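Local coordinates for ThiJ/PfpI domain protein (Brachyspira murdochii, PDB 4HCJ) that is of undefined biological function but binds magnesium and is possibly a hydrolase of the DJ-1/PfpI family, at residues K39-I45 with T56-F62; T7-V13 with E69-F75. All blocks are in the same frame, centred on the assembly; numbering follows the deposited sequence.

Contact 1. Residues K39-I45 with T56-F62. With FMT (formic acid), chain F.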
loop_
_atom_site.group_PDB
_atom_site.type_symbol
_atom_site.label_atom_id
_atom_site.label_comp_id
_atom_site.label_asym_id
_atom_site.label_seq_id
_atom_site.Cartn_x
_atom_site.Cartn_y
_atom_site.Cartn_z
ATOM N N LYS A 39 5.908 3.242 9.484
ATOM C CA LYS A 39 5.337 2.380 10.503
ATOM C C LYS A 39 4.582 1.273 9.797
ATOM O O LYS A 39 4.133 1.443 8.658
ATOM C CB LYS A 39 4.378 3.157 11.412
ATOM C CG LYS A 39 5.025 4.312 12.163
ATOM C CD LYS A 39 5.944 3.816 13.255
ATOM C CE LYS A 39 6.500 4.986 14.061
ATOM N NZ LYS A 39 5.411 5.922 14.442
ATOM N N VAL A 40 4.430 0.148 10.487
ATOM C CA VAL A 40 3.644 -0.979 9.989
ATOM C C VAL A 40 2.391 -1.134 10.836
ATOM O O VAL A 40 2.473 -1.197 12.073
ATOM C CB VAL A 40 4.458 -2.291 10.028
ATOM C CG1 VAL A 40 3.584 -3.493 9.727
ATOM C CG2 VAL A 40 5.629 -2.228 9.069
ATOM N N SER A 41 1.249 -1.233 10.160
ATOM C CA SER A 41 0.001 -1.660 10.788
ATOM C C SER A 41 -0.411 -3.035 10.287
ATOM O O SER A 41 -0.217 -3.383 9.113
ATOM C CB SER A 41 -1.136 -0.650 10.616
ATOM O OG SER A 41 -1.604 -0.545 9.280
ATOM N N SER A 42 -0.987 -3.814 11.195
ATOM C CA SER A 42 -1.455 -5.152 10.876
ATOM C C SER A 42 -2.483 -5.564 11.919
ATOM O O SER A 42 -3.074 -4.733 12.608
ATOM C CB SER A 42 -0.281 -6.137 10.772
ATOM O OG SER A 42 -0.681 -7.368 10.195
ATOM N N THR A 43 -2.694 -6.873 12.044
ATOM C CA THR A 43 -3.772 -7.394 12.860
ATOM C C THR A 43 -3.371 -7.682 14.303
ATOM O O THR A 43 -4.240 -7.983 15.118
ATOM C CB THR A 43 -4.339 -8.673 12.235
ATOM O OG1 THR A 43 -3.260 -9.578 11.984
ATOM C CG2 THR A 43 -5.074 -8.389 10.923
ATOM N N PHE A 44 -2.087 -7.589 14.619
ATOM C CA PHE A 44 -1.609 -7.792 15.986
ATOM C C PHE A 44 -0.340 -6.979 16.175
ATOM O O PHE A 44 0.323 -6.653 15.194
ATOM C CB PHE A 44 -1.358 -9.281 16.289
ATOM C CG PHE A 44 -0.210 -9.889 15.506
ATOM C CD1 PHE A 44 1.067 -9.966 16.054
ATOM C CD2 PHE A 44 -0.410 -10.379 14.223
ATOM C CE1 PHE A 44 2.116 -10.527 15.327
ATOM C CE2 PHE A 44 0.629 -10.935 13.493
ATOM C CZ PHE A 44 1.892 -11.012 14.048
ATOM N N ILE A 45 0.012 -6.696 17.426
ATOM C CA ILE A 45 1.270 -6.023 17.741
ATOM C C ILE A 45 2.308 -7.100 18.021
ATOM O O ILE A 45 2.168 -7.901 18.958
ATOM C CB ILE A 45 1.135 -5.109 18.986
ATOM C CG1 ILE A 45 0.059 -4.041 18.762
ATOM C CG2 ILE A 45 2.484 -4.494 19.341
ATOM C CD1 ILE A 45 0.329 -3.173 17.590
ATOM N N THR A 56 9.899 -8.152 10.556
ATOM C CA THR A 56 9.843 -6.763 10.946
ATOM C C THR A 56 8.792 -6.623 12.036
ATOM O O THR A 56 7.883 -7.440 12.146
ATOM C CB THR A 56 9.539 -5.837 9.728
ATOM O OG1 THR A 56 9.876 -4.499 10.080
ATOM C CG2 THR A 56 8.065 -5.917 9.312
ATOM N N ASN A 57 8.891 -5.623 12.893
ATOM C CA ASN A 57 7.837 -5.498 13.895
ATOM C C ASN A 57 6.678 -4.619 13.424
ATOM O O ASN A 57 6.845 -3.666 12.670
ATOM C CB ASN A 57 8.367 -5.061 15.271
ATOM C CG ASN A 57 9.152 -6.174 16.003
ATOM O OD1 ASN A 57 9.024 -7.374 15.718
ATOM N ND2 ASN A 57 9.953 -5.766 16.973
ATOM N N ILE A 58 5.500 -4.994 13.882
ATOM C CA ILE A 58 4.251 -4.300 13.638
ATOM C C ILE A 58 4.088 -3.262 14.739
ATOM O O ILE A 58 4.047 -3.605 15.929
ATOM C CB ILE A 58 3.060 -5.263 13.634
ATOM C CG1 ILE A 58 3.211 -6.306 12.530
ATOM C CG2 ILE A 58 1.764 -4.487 13.506
ATOM C CD1 ILE A 58 2.497 -7.621 12.830
ATOM N N ASP A 59 3.992 -1.995 14.346
ATOM C CA ASP A 59 3.885 -0.880 15.274
ATOM C C ASP A 59 2.476 -0.631 15.798
ATOM O O ASP A 59 2.314 -0.171 16.940
ATOM C CB ASP A 59 4.384 0.400 14.604
ATOM C CG ASP A 59 5.799 0.268 14.104
ATOM O OD1 ASP A 59 6.706 0.233 14.955
ATOM O OD2 ASP A 59 6.008 0.171 12.880
ATOM N N LEU A 60 1.483 -0.864 14.939
ATOM C CA LEU A 60 0.117 -0.413 15.171
ATOM C C LEU A 60 -0.878 -1.478 14.742
ATOM O O LEU A 60 -0.672 -2.152 13.729
ATOM C CB LEU A 60 -0.177 0.818 14.280
ATOM C CG LEU A 60 0.583 2.095 14.639
ATOM C CD1 LEU A 60 0.556 3.086 13.482
ATOM C CD2 LEU A 60 0.001 2.748 15.879
ATOM N N LEU A 61 -1.980 -1.579 15.470
ATOM C CA LEU A 61 -3.148 -2.268 14.952
ATOM C C LEU A 61 -3.820 -1.366 13.922
ATOM O O LEU A 61 -3.725 -0.137 14.020
ATOM C CB LEU A 61 -4.158 -2.518 16.061
ATOM C CG LEU A 61 -3.637 -3.350 17.237
ATOM C CD1 LEU A 61 -4.669 -3.344 18.349
ATOM C CD2 LEU A 61 -3.343 -4.774 16.789
ATOM N N PHE A 62 -4.556 -1.946 12.965
ATOM C CA PHE A 62 -5.357 -1.112 12.061
ATOM C C PHE A 62 -6.210 -0.132 12.876
ATOM O O PHE A 62 -6.359 1.050 12.511
ATOM C CB PHE A 62 -6.281 -1.964 11.183
ATOM C CG PHE A 62 -5.570 -2.960 10.307
ATOM C CD1 PHE A 62 -4.366 -2.656 9.689
ATOM C CD2 PHE A 62 -6.113 -4.218 10.114
ATOM C CE1 PHE A 62 -3.732 -3.590 8.881
ATOM C CE2 PHE A 62 -5.485 -5.152 9.311
ATOM C CZ PHE A 62 -4.289 -4.842 8.701
HETATM C C FMT F . 8.169 -1.374 11.616
HETATM O O1 FMT F . 8.286 -0.136 11.485
HETATM O O2 FMT F . 9.034 -2.214 11.961
#
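I58, with 122 Å² covered, is the most buried residue here. Its CG1-CD1 arm runs past V40, with I58 CG1 4.0 Å from V40 CG1, and ends with I58 CD1 3.8 Å from the centroid of the F44 ring, 17° off the normal, a CH-pi contact over the ring face. I58 CG2 packs 3.7 Å from V40 O. V40 (89 Å²) adds three hydrogen bonds of its backbone to its side-chain packing on I58: V40 O accepts from both D59 N (2.8 Å) and L60 N (3.1 Å), while V40 N donates to D59 OD2 (2.9 Å, 167°). Two consecutive amides on one carbonyl, with helical backbone angles at D59 (-82/-35), mark a bulge-like break in strand 55-61. The axes of 39-42 and 56-58 stay 6.4 Å apart at closest, inclined at 62°, but regular parallel pairing follows: S42 N to L60 O (3.0 Å) and F62 N to S42 O (3.2 Å). I45 and F62 bury 83 Å² each. I45 CD1 lies over the L60-L61 backbone, in apolar contact with L61 CG (4.0 Å); the F62 ring has S42 C and T43 N over one face and S41 OG, bonded to Y12 O of strand 9-13, at its edge (3.5 Å to F62 CD1). Strand 46-50 lies beyond 55-61, so this is the parallel pairing next to the sheet's margin in the alpha-beta-alpha sandwich of the DJ-1/PfpI fold.

Contact 2. Residues T7-V13 with E69-F75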
loop_
_atom_site.group_PDB
_atom_site.type_symbol
_atom_site.label_atom_id
_atom_site.label_comp_id
_atom_site.label_asym_id
_atom_site.label_seq_id
_atom_site.Cartn_x
_atom_site.Cartn_y
_atom_site.Cartn_z
ATOM N N THR A 7 3.776 15.388 7.545
ATOM C CA THR A 7 4.392 14.665 8.648
ATOM C C THR A 7 5.697 13.966 8.290
ATOM O O THR A 7 6.440 13.557 9.174
ATOM C CB THR A 7 3.417 13.584 9.171
ATOM O OG1 THR A 7 3.212 12.580 8.158
ATOM C CG2 THR A 7 2.072 14.196 9.573
ATOM N N ASN A 8 5.951 13.777 6.999
ATOM C CA ASN A 8 7.077 12.968 6.546
ATOM C C ASN A 8 7.018 11.543 7.099
ATOM O O ASN A 8 8.053 10.926 7.327
ATOM C CB ASN A 8 8.442 13.617 6.839
ATOM C CG ASN A 8 8.632 14.945 6.107
ATOM O OD1 ASN A 8 7.887 15.284 5.191
ATOM N ND2 ASN A 8 9.656 15.690 6.503
ATOM N N ASN A 9 5.799 11.025 7.279
ATOM C CA ASN A 9 5.584 9.659 7.755
ATOM C C ASN A 9 4.734 8.876 6.752
ATOM O O ASN A 9 3.794 9.421 6.161
ATOM C CB ASN A 9 4.827 9.648 9.083
ATOM C CG ASN A 9 5.594 10.284 10.219
ATOM O OD1 ASN A 9 6.819 10.204 10.306
ATOM N ND2 ASN A 9 4.855 10.909 11.121
ATOM N N ILE A 10 5.041 7.589 6.604
ATOM C CA ILE A 10 4.299 6.681 5.740
ATOM C C ILE A 10 3.845 5.470 6.546
ATOM O O ILE A 10 4.626 4.900 7.309
ATOM C CB ILE A 10 5.156 6.236 4.537
ATOM C CG1 ILE A 10 5.464 7.427 3.629
ATOM C CG2 ILE A 10 4.481 5.096 3.749
ATOM C CD1 ILE A 10 6.455 7.104 2.529
ATOM N N LEU A 11 2.589 5.079 6.366
ATOM C CA LEU A 11 2.014 3.894 6.992
ATOM C C LEU A 11 1.949 2.727 6.020
ATOM O O LEU A 11 1.427 2.899 4.908
ATOM C CB LEU A 11 0.588 4.189 7.439
ATOM C CG LEU A 11 -0.177 3.010 8.043
ATOM C CD1 LEU A 11 0.436 2.588 9.387
ATOM C CD2 LEU A 11 -1.642 3.347 8.188
ATOM N N TYR A 12 2.430 1.554 6.423
ATOM C CA TYR A 12 2.148 0.324 5.712
ATOM C C TYR A 12 0.930 -0.380 6.306
ATOM O O TYR A 12 0.729 -0.380 7.528
ATOM C CB TYR A 12 3.326 -0.625 5.801
ATOM C CG TYR A 12 4.564 -0.243 5.039
ATOM C CD1 TYR A 12 4.651 -0.472 3.671
ATOM C CD2 TYR A 12 5.660 0.329 5.682
ATOM C CE1 TYR A 12 5.785 -0.165 2.955
ATOM C CE2 TYR A 12 6.817 0.630 4.973
ATOM C CZ TYR A 12 6.874 0.383 3.615
ATOM O OH TYR A 12 8.043 0.668 2.948
ATOM N N VAL A 13 0.151 -1.010 5.438
ATOM C CA VAL A 13 -0.880 -1.971 5.816
ATOM C C VAL A 13 -0.494 -3.294 5.178
ATOM O O VAL A 13 -0.329 -3.360 3.953
ATOM C CB VAL A 13 -2.270 -1.519 5.298
ATOM C CG1 VAL A 13 -3.295 -2.641 5.397
ATOM C CG2 VAL A 13 -2.733 -0.270 6.048
ATOM N N GLU A 69 -1.480 11.441 11.343
ATOM C CA GLU A 69 -0.079 11.174 11.645
ATOM C C GLU A 69 0.733 10.688 10.450
ATOM O O GLU A 69 1.907 10.366 10.606
ATOM C CB GLU A 69 0.025 10.141 12.772
ATOM C CG GLU A 69 -0.644 10.575 14.072
ATOM C CD GLU A 69 -0.429 9.587 15.197
ATOM O OE1 GLU A 69 -0.766 9.929 16.346
ATOM O OE2 GLU A 69 0.079 8.474 14.937
ATOM N N PHE A 70 0.110 10.623 9.275
ATOM C CA PHE A 70 0.763 10.073 8.081
ATOM C C PHE A 70 0.460 10.886 6.835
ATOM O O PHE A 70 -0.598 11.490 6.730
ATOM C CB PHE A 70 0.314 8.626 7.853
ATOM C CG PHE A 70 0.686 7.703 8.965
ATOM C CD1 PHE A 70 1.970 7.204 9.046
ATOM C CD2 PHE A 70 -0.246 7.333 9.932
ATOM C CE1 PHE A 70 2.347 6.351 10.071
ATOM C CE2 PHE A 70 0.120 6.475 10.965
ATOM C CZ PHE A 70 1.422 5.992 11.036
ATOM N N ASP A 71 1.383 10.864 5.873
ATOM C CA ASP A 71 1.163 11.494 4.573
ATOM C C ASP A 71 0.618 10.514 3.534
ATOM O O ASP A 71 0.061 10.941 2.515
ATOM C CB ASP A 71 2.476 12.074 4.037
ATOM C CG ASP A 71 3.058 13.156 4.922
ATOM O OD1 ASP A 71 2.307 13.802 5.691
ATOM O OD2 ASP A 71 4.283 13.354 4.819
ATOM N N ALA A 72 0.816 9.220 3.752
ATOM C CA ALA A 72 0.485 8.188 2.777
ATOM C C ALA A 72 0.247 6.889 3.506
ATOM O O ALA A 72 0.827 6.655 4.582
ATOM C CB ALA A 72 1.626 7.998 1.794
ATOM N N VAL A 73 -0.558 6.039 2.883
ATOM C CA VAL A 73 -0.683 4.639 3.257
ATOM C C VAL A 73 -0.251 3.791 2.069
ATOM O O VAL A 73 -0.516 4.141 0.914
ATOM C CB VAL A 73 -2.122 4.303 3.737
ATOM C CG1 VAL A 73 -3.166 4.539 2.637
ATOM C CG2 VAL A 73 -2.211 2.878 4.242
ATOM N N VAL A 74 0.444 2.701 2.377
ATOM C CA VAL A 74 0.949 1.757 1.376
ATOM C C VAL A 74 0.443 0.362 1.710
ATOM O O VAL A 74 0.785 -0.204 2.772
ATOM C CB VAL A 74 2.484 1.758 1.351
ATOM C CG1 VAL A 74 3.020 0.660 0.434
ATOM C CG2 VAL A 74 3.019 3.133 0.947
ATOM N N PHE A 75 -0.360 -0.194 0.810
ATOM C CA PHE A 75 -0.887 -1.556 0.932
ATOM C C PHE A 75 0.069 -2.527 0.251
ATOM O O PHE A 75 0.215 -2.518 -0.977
ATOM C CB PHE A 75 -2.291 -1.637 0.315
ATOM C CG PHE A 75 -3.314 -0.821 1.054
ATOM C CD1 PHE A 75 -4.008 -1.367 2.130
ATOM C CD2 PHE A 75 -3.582 0.496 0.690
ATOM C CE1 PHE A 75 -4.936 -0.613 2.840
ATOM C CE2 PHE A 75 -4.509 1.251 1.407
ATOM C CZ PHE A 75 -5.177 0.694 2.483
#
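Valine, leucine and phenylalanine side chains fill the centre on one face of this parallel pair: V13 CG2 meets V73 CG2 at 3.7 Å, V13 CG1 meets F75 CD1 at 3.6 Å, and L11 CB sits 3.7 Å from the F70 ring centroid, 12° off its normal, a CH-pi contact. On the other face, I10 CG2 touches V74 CG2 (3.7 Å) and Y12 CD1 touches V74 CG1 (3.8 Å). Between these faces runs the backbone pairing: L11 N to A72 O (3.0 Å, 178°), V74 N to L11 O (2.7 Å) and V13 N to V74 O (2.9 Å), with the strand axes 4.6 Å apart at 27°. At the N-terminal ends the pattern becomes polar. D71 N binds N9 O (2.8 Å), D71 OD1 takes T7 N (2.8 Å), and N9 ND2 donates to E69 O (3.0 Å); T7 OG1 in turn accepts from N9 N (3.1 Å), an ST turn leading into the strand. Strands 9-13 and 72-75 are a central pair of the alpha-beta-alpha sandwich, with helices on both faces: helix 21-33 covers I10, Y12 and V74 through F31, helix 88-99 packs on V13, V73 and F75, and strand 37-42 runs along the far edge of 9-13.

Contacts 1 and 2 occupy successive positions across one sheet, in the order 55-61, 37-42, 9-13, 72-75, and their centres are 12 Å apart. The inner strands join them directly: K39 O to Y12 N and S41 N to Y12 O are both 2.8 Å, probable hydrogen bonds. S41 OG also packs 3.4 Å from V13 CG2, and F62 CE1 3.6 Å from V13 CG1. In sequence, both segments of contact 1 fall between those of contact 2, and strand 9-13, helix 21-33 and strand 37-42 form a beta-alpha-beta crossover linking the two. Both lie away from H137, a magnesium-binding residue, though no magnesium is bound to this chain in the model; the formic acid touches contact 1.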